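Local structure of intergenic-region protein (Escherichia coli CFT073, 2WJ9) at residues A135-A138 with A139-T143. The protein probably blocks the action of host restriction enzymes, helping incoming DNA to escape cleavage. Residues are numbered along the deposited sequence; the frame is centred on the assembly and turned at random. Where two conformers were deposited one is given.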
loop_
_atom_site.group_PDB
_atom_site.type_symbol
_atom_site.label_atom_id
_atom_site.label_comp_id
_atom_site.label_asym_id
_atom_site.label_seq_id
_atom_site.Cartn_x
_atom_site.Cartn_y
_atom_site.Cartn_z
ATOM N N ALA B 135 -11.983 4.408 -15.432
ATOM C CA ALA B 135 -11.526 3.282 -16.259
ATOM C C ALA B 135 -9.995 3.175 -16.324
ATOM O O ALA B 135 -9.430 2.087 -16.170
ATOM C CB ALA B 135 -12.105 3.394 -17.663
ATOM N N GLY B 136 -9.328 4.305 -16.551
ATOM C CA GLY B 136 -7.867 4.350 -16.565
ATOM C C GLY B 136 -7.239 3.932 -15.237
ATOM O O GLY B 136 -6.237 3.199 -15.208
ATOM N N ILE B 137 -7.820 4.399 -14.133
ATOM C CA ILE B 137 -7.364 3.982 -12.799
ATOM C C ILE B 137 -7.479 2.452 -12.660
ATOM O O ILE B 137 -6.526 1.781 -12.252
ATOM C CB ILE B 137 -8.136 4.717 -11.680
ATOM C CG1 ILE B 137 -7.775 6.217 -11.679
ATOM C CG2 ILE B 137 -7.840 4.085 -10.334
ATOM C CD1 ILE B 137 -8.662 7.078 -10.785
ATOM N N ALA B 138 -8.628 1.912 -13.061
ATOM C CA ALA B 138 -8.887 0.466 -13.047
ATOM C C ALA B 138 -7.879 -0.328 -13.882
ATOM O O ALA B 138 -7.329 -1.333 -13.405
ATOM C CB ALA B 138 -10.312 0.179 -13.516
ATOM N N ALA B 139 -7.618 0.115 -15.110
ATOM C CA ALA B 139 -6.628 -0.550 -15.965
ATOM C C ALA B 139 -5.214 -0.548 -15.349
ATOM O O ALA B 139 -4.482 -1.546 -15.432
ATOM C CB ALA B 139 -6.612 0.067 -17.354
ATOM N N CYS B 140 -4.823 0.574 -14.756
ATOM C CA CYS B 140 -3.519 0.661 -14.093
ATOM C C CYS B 140 -3.404 -0.256 -12.860
ATOM O O CYS B 140 -2.362 -0.887 -12.635
ATOM C CB CYS B 140 -3.200 2.115 -13.719
ATOM S SG CYS B 140 -2.897 3.230 -15.138
ATOM N N LEU B 141 -4.460 -0.322 -12.058
ATOM C CA LEU B 141 -4.471 -1.248 -10.914
ATOM C C LEU B 141 -4.230 -2.698 -11.331
ATOM O O LEU B 141 -3.427 -3.397 -10.712
ATOM C CB LEU B 141 -5.772 -1.125 -10.116
ATOM C CG LEU B 141 -5.907 0.177 -9.317
ATOM C CD1 LEU B 141 -7.340 0.365 -8.804
ATOM C CD2 LEU B 141 -4.876 0.222 -8.150
ATOM N N MET B 142 -4.936 -3.148 -12.367
ATOM C CA MET B 142 -4.798 -4.513 -12.886
ATOM C C MET B 142 -3.379 -4.752 -13.397
ATOM O O MET B 142 -2.780 -5.811 -13.155
ATOM C CB MET B 142 -5.794 -4.744 -14.029
ATOM C CG MET B 142 -7.254 -4.629 -13.623
ATOM S SD MET B 142 -7.755 -5.905 -12.455
ATOM C CE MET B 142 -7.914 -7.348 -13.510
ATOM N N THR B 143 -2.846 -3.764 -14.115
ATOM C CA THR B 143 -1.474 -3.831 -14.644
ATOM C C THR B 143 -0.443 -3.983 -13.512
ATOM O O THR B 143 0.402 -4.879 -13.553
ATOM C CB THR B 143 -1.129 -2.566 -15.468
ATOM O OG1 THR B 143 -2.071 -2.434 -16.540
ATOM C CG2 THR B 143 0.302 -2.654 -16.032
#
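Ile137 and Leu141, one turn apart on helix 132-151, run alongside each other in one direction, with Ile137 CG2 4.1 Å from Leu141 CD1. Leu141 N donates to Ile137 O at 3.0 Å. Leu141 CG stands anti to its own carbonyl carbon (chi1 -71°), which leans the side chain back over the preceding turn and brings CG to 3.4 Å from Ile137 O. This is the closely packed flank: Tyr166 of helix 154-168 covers Ile137, while Tyr160 and Leu163 of that helix and Ile176 and Ile180 of helix 173-180 enclose Leu141, so branched aliphatic residues suit both places. Next to it, Gly136 adds no side chain, and Cys140, small enough to fit against Val77 and Leu163, sets SG 3.3 Å from Gly136 O. Ala135 and Ala138 present single methyls, which let Trp117 and Leu119 of strand 117-121 and Ile179 approach the helix. The looser side belongs to Met142, the partly exposed residue here; in the conformer given, one of two, the chain appears to turn away from residues 135-138 beyond CG. Thr143, though buried, satisfies its hydroxyl within the helix: OG1 donates to Ala139 O at 2.8 Å, on the face of that carbonyl opposite the one used by Thr143 N. The i+4 to i bonds thus use the carbonyls of 135-138 and the N-H groups of 139-142, the Ala139 carbonyl takes up the threonine hydroxyl, and the mostly apolar side chains are left to pack against three helices and a strand.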